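Local coordinates for peptidase M42 (Thaumarchaeota archaeon SCGC AB-539-E09, PDB 5DS0) that is a TET aminopeptidase of the M42 family that removes amino acids from the N-termini of peptides and forms a twelve-subunit assembly, at the interface of chains A and B. Numbering follows the deposited sequence. Chains: chain A/B, Peptidase M42.

Contact 1: the interface of chains A and B. Residues chain A 82, 113, 139, 141; chain B 322-323, 330.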
loop_
_atom_site.group_PDB
_atom_site.type_symbol
_atom_site.label_atom_id
_atom_site.label_comp_id
_atom_site.label_asym_id
_atom_site.label_seq_id
_atom_site.Cartn_x
_atom_site.Cartn_y
_atom_site.Cartn_z
ATOM N N TYR A 82 26.235 12.850 -24.689
ATOM C CA TYR A 82 26.347 12.581 -23.269
ATOM C C TYR A 82 26.948 11.221 -23.131
ATOM O O TYR A 82 26.811 10.384 -24.024
ATOM C CB TYR A 82 24.970 12.637 -22.619
ATOM C CG TYR A 82 24.467 14.057 -22.460
ATOM C CD1 TYR A 82 23.881 14.748 -23.525
ATOM C CD2 TYR A 82 24.574 14.716 -21.244
ATOM C CE1 TYR A 82 23.418 16.056 -23.380
ATOM C CE2 TYR A 82 24.102 16.021 -21.086
ATOM C CZ TYR A 82 23.533 16.689 -22.155
ATOM O OH TYR A 82 23.084 17.975 -21.964
ATOM N N ILE A 113 30.413 16.612 -15.987
ATOM C CA ILE A 113 29.558 16.762 -14.823
ATOM C C ILE A 113 28.558 15.630 -14.801
ATOM O O ILE A 113 27.951 15.332 -15.825
ATOM C CB ILE A 113 28.744 18.052 -14.905
ATOM C CG1 ILE A 113 29.665 19.250 -15.008
ATOM C CG2 ILE A 113 27.878 18.198 -13.680
ATOM C CD1 ILE A 113 28.962 20.502 -15.462
ATOM N N ASP A 139 27.890 14.854 -18.586
ATOM C CA ASP A 139 27.791 15.938 -19.527
ATOM C C ASP A 139 29.175 16.518 -19.676
ATOM O O ASP A 139 29.754 16.980 -18.706
ATOM C CB ASP A 139 26.835 16.993 -18.982
ATOM C CG ASP A 139 26.586 18.120 -19.960
ATOM O OD1 ASP A 139 27.281 18.201 -21.005
ATOM O OD2 ASP A 139 25.692 18.937 -19.690
ATOM N N GLY A 141 29.782 18.926 -22.080
ATOM C CA GLY A 141 29.601 20.175 -22.805
ATOM C C GLY A 141 29.434 19.984 -24.295
ATOM O O GLY A 141 29.536 20.938 -25.075
ATOM N N ARG B 322 22.919 24.870 -18.806
ATOM C CA ARG B 322 22.686 23.536 -18.288
ATOM C C ARG B 322 23.023 23.494 -16.801
ATOM O O ARG B 322 24.033 24.031 -16.390
ATOM C CB ARG B 322 23.546 22.517 -19.042
ATOM C CG ARG B 322 23.295 22.474 -20.542
ATOM C CD ARG B 322 24.154 21.396 -21.175
ATOM N NE ARG B 322 23.970 21.237 -22.616
ATOM C CZ ARG B 322 24.691 20.409 -23.383
ATOM N NH1 ARG B 322 25.645 19.657 -22.854
ATOM N NH2 ARG B 322 24.462 20.326 -24.696
ATOM N N HIS B 323 22.178 22.835 -16.020
ATOM C CA HIS B 323 22.419 22.571 -14.609
ATOM C C HIS B 323 22.503 23.825 -13.752
ATOM O O HIS B 323 23.442 24.004 -12.955
ATOM C CB HIS B 323 23.679 21.712 -14.430
ATOM C CG HIS B 323 23.855 20.678 -15.490
ATOM N ND1 HIS B 323 22.933 19.685 -15.718
ATOM C CD2 HIS B 323 24.839 20.493 -16.403
ATOM C CE1 HIS B 323 23.342 18.926 -16.720
ATOM N NE2 HIS B 323 24.497 19.394 -17.153
ATOM N N LEU B 330 26.815 24.832 -17.236
ATOM C CA LEU B 330 27.522 25.081 -18.494
ATOM C C LEU B 330 26.708 26.021 -19.340
ATOM O O LEU B 330 25.496 25.899 -19.389
ATOM C CB LEU B 330 27.707 23.777 -19.271
ATOM C CG LEU B 330 28.446 22.656 -18.555
ATOM C CD1 LEU B 330 28.279 21.349 -19.301
ATOM C CD2 LEU B 330 29.910 22.997 -18.408
#

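Contact 2: the interface of chains A and B. Residues chain A 163-164, 175-176, 328; chain B 100, 113, 162.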
loop_
_atom_site.group_PDB
_atom_site.type_symbol
_atom_site.label_atom_id
_atom_site.label_comp_id
_atom_site.label_asym_id
_atom_site.label_seq_id
_atom_site.Cartn_x
_atom_site.Cartn_y
_atom_site.Cartn_z
ATOM N N SER A 163 38.781 16.427 -7.769
ATOM C CA SER A 163 38.814 16.812 -6.366
ATOM C C SER A 163 40.207 17.229 -5.912
ATOM O O SER A 163 41.044 16.379 -5.616
ATOM C CB SER A 163 38.337 15.643 -5.511
ATOM O OG SER A 163 38.162 16.039 -4.171
ATOM N N PRO A 164 40.449 18.539 -5.829
ATOM C CA PRO A 164 41.769 19.010 -5.443
ATOM C C PRO A 164 42.107 18.714 -4.003
ATOM O O PRO A 164 41.228 18.633 -3.149
ATOM C CB PRO A 164 41.678 20.528 -5.622
ATOM C CG PRO A 164 40.460 20.781 -6.429
ATOM C CD PRO A 164 39.536 19.647 -6.157
HETATM N N MSE A 175 42.128 17.321 3.047
HETATM C CA MSE A 175 40.882 17.282 2.307
HETATM C C MSE A 175 41.161 16.941 0.882
HETATM O O MSE A 175 41.962 17.592 0.233
HETATM C CB MSE A 175 40.216 18.651 2.370
HETATM C CG MSE A 175 38.844 18.699 1.706
HETATM SE SE MSE A 175 38.081 20.493 2.016
HETATM C CE MSE A 175 36.376 20.445 1.046
ATOM N N GLY A 176 40.456 15.943 0.372
ATOM C CA GLY A 176 40.596 15.523 -1.016
ATOM C C GLY A 176 39.979 14.161 -1.272
ATOM O O GLY A 176 39.254 13.627 -0.432
ATOM N N VAL A 328 35.005 13.906 -2.005
ATOM C CA VAL A 328 35.876 14.584 -1.079
ATOM C C VAL A 328 35.700 14.036 0.346
ATOM O O VAL A 328 34.596 13.871 0.836
ATOM C CB VAL A 328 35.683 16.117 -1.180
ATOM C CG1 VAL A 328 34.235 16.504 -1.001
ATOM C CG2 VAL A 328 36.559 16.845 -0.183
ATOM N N ARG B 100 31.258 20.490 -2.035
ATOM C CA ARG B 100 32.077 21.430 -1.294
ATOM C C ARG B 100 31.393 22.785 -1.207
ATOM O O ARG B 100 30.860 23.288 -2.183
ATOM C CB ARG B 100 33.414 21.635 -1.974
ATOM C CG ARG B 100 34.264 20.399 -2.099
ATOM C CD ARG B 100 35.191 20.581 -3.286
ATOM N NE ARG B 100 36.231 19.559 -3.452
ATOM C CZ ARG B 100 37.463 19.635 -2.947
ATOM N NH1 ARG B 100 37.815 20.669 -2.188
ATOM N NH2 ARG B 100 38.339 18.665 -3.188
ATOM N N ILE B 113 32.023 20.499 3.687
ATOM C CA ILE B 113 31.445 19.508 2.809
ATOM C C ILE B 113 30.043 19.215 3.271
ATOM O O ILE B 113 29.821 18.997 4.467
ATOM C CB ILE B 113 32.213 18.193 2.901
ATOM C CG1 ILE B 113 33.664 18.393 2.521
ATOM C CG2 ILE B 113 31.606 17.162 1.967
ATOM C CD1 ILE B 113 34.553 17.245 2.942
ATOM N N TRP B 162 31.342 25.878 -3.626
ATOM C CA TRP B 162 32.714 26.047 -4.075
ATOM C C TRP B 162 32.827 25.459 -5.467
ATOM O O TRP B 162 32.603 24.269 -5.650
ATOM C CB TRP B 162 33.684 25.340 -3.139
ATOM C CG TRP B 162 35.115 25.607 -3.495
ATOM C CD1 TRP B 162 35.873 26.687 -3.126
ATOM C CD2 TRP B 162 35.950 24.791 -4.324
ATOM N NE1 TRP B 162 37.132 26.586 -3.671
ATOM C CE2 TRP B 162 37.206 25.432 -4.410
ATOM C CE3 TRP B 162 35.752 23.586 -5.012
ATOM C CZ2 TRP B 162 38.263 24.901 -5.142
ATOM C CZ3 TRP B 162 36.810 23.056 -5.742
ATOM C CH2 TRP B 162 38.052 23.712 -5.793
#

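Contact 1: the interface of chains A and B
A chi1 of -175° swings the carboxylate of A:Asp139 away from its backbone N and across the subunit boundary to B:Arg322 and B:His323. B:Arg322 answers with a chain extended from CG to NE, which sets its guanidinium beside the acid. The group illustrates how one carboxylate can serve two basic partners. A:Asp139 OD1 forms a salt bridge with B:Arg322 NH1 at 2.9 Å, although the hydrogen-bond geometry there is weak, as it is from the same nitrogen to OD2. The imidazole bond is well formed: B:His323 NE2 meets the anti lone pair of A:Asp139 OD2 at 2.8 Å, with the oxygen tilted somewhat out of the imidazole plane and the carboxylate and ring planes 73° apart. Within chain A, A:Gly141 N donates to A:Asp139 OD1 at 2.8 Å, on the anti side but well out of the carboxylate plane, which should help fix the carboxylate's rotation. The phenol oxygen OH of A:Tyr82 lies over one face of the guanidinium, near its rim, the tyrosine ring inclined 26° to that group. A:Ile113 and B:Leu330 meet tip to tip, CD1 to CG at 3.8 Å, while B:Leu330 CD1 also rests 3.7 Å from A:Asp139 CG. This charged patch with an apolar rim joins chain A strands 82-88, 108-115 and 137-139 to chain B strands 314-322 and 329-332, with B:Arg322 and B:His323 just before the cobalt ligand B:His325.

Contact 2: the interface of chains A and B
B:Arg100 reaches across the interface to A:Ser163 and A:Pro164, its guanidinium directed toward the chain A loop and flanked by apolar groups. Its chain runs extended from CG to NE, then turns the guanidinium about a right angle at the end (chi4 -92°), with NH2 facing the loop. NH2 donates two hydrogen bonds across the interface. B:Arg100 NH2 meets the hydroxyl OG of A:Ser163 at 2.8 Å, nearly within the guanidinium plane, and the carbonyl O of A:Pro164 at 2.9 Å. The second acceptor is tilted 17° from the guanidinium plane but is approached in its own carbonyl plane, on a lone pair. At A:Ser163, a chi1 of -171° points OG away from the backbone N and presents the hydroxyl to the arginine. Over one guanidinium face, near the rim, sits CG2 of A:Val328. CD of A:Pro164 lies 3.8 Å from CZ of B:Arg100, the proline ring slanting across the arginine, and A:Pro164 CG meets B:Trp162 CH2 from the opposite direction. The extended selenomethionine A:Met175 brings its methyl CE obliquely against B:Arg100 CG, at 3.8 Å. A:Met175 CE also meets B:Ile113 tip to tip, 3.7 Å from CG1. The site is thus an arginine, from chain B strand 100-105, inserted between the chain A loop joining strands 158-161 and 166-168 and A:Val328, just before strand 329-332; strands 173-176 of A and 108-115 of B add apolar contacts.

Contact 1 and contact 2 lie about 20 Å apart, measured between the centres of their C-alpha atoms, in one two-fold symmetric interface. Strand 108-115 serves in both, through A:Ile113 in contact 1 and B:Ile113 in contact 2. The segment around strand 329-332 is likewise used from either chain, through B:Leu330 in one patch and the nearby A:Val328 in the other. Exchanging the chains generates a twin of each contact, so the subunits are joined at repeated, separated points. This arrangement would help set their relative orientation within the deposited dodecamer, consistent with the assembly expected of TET aminopeptidases.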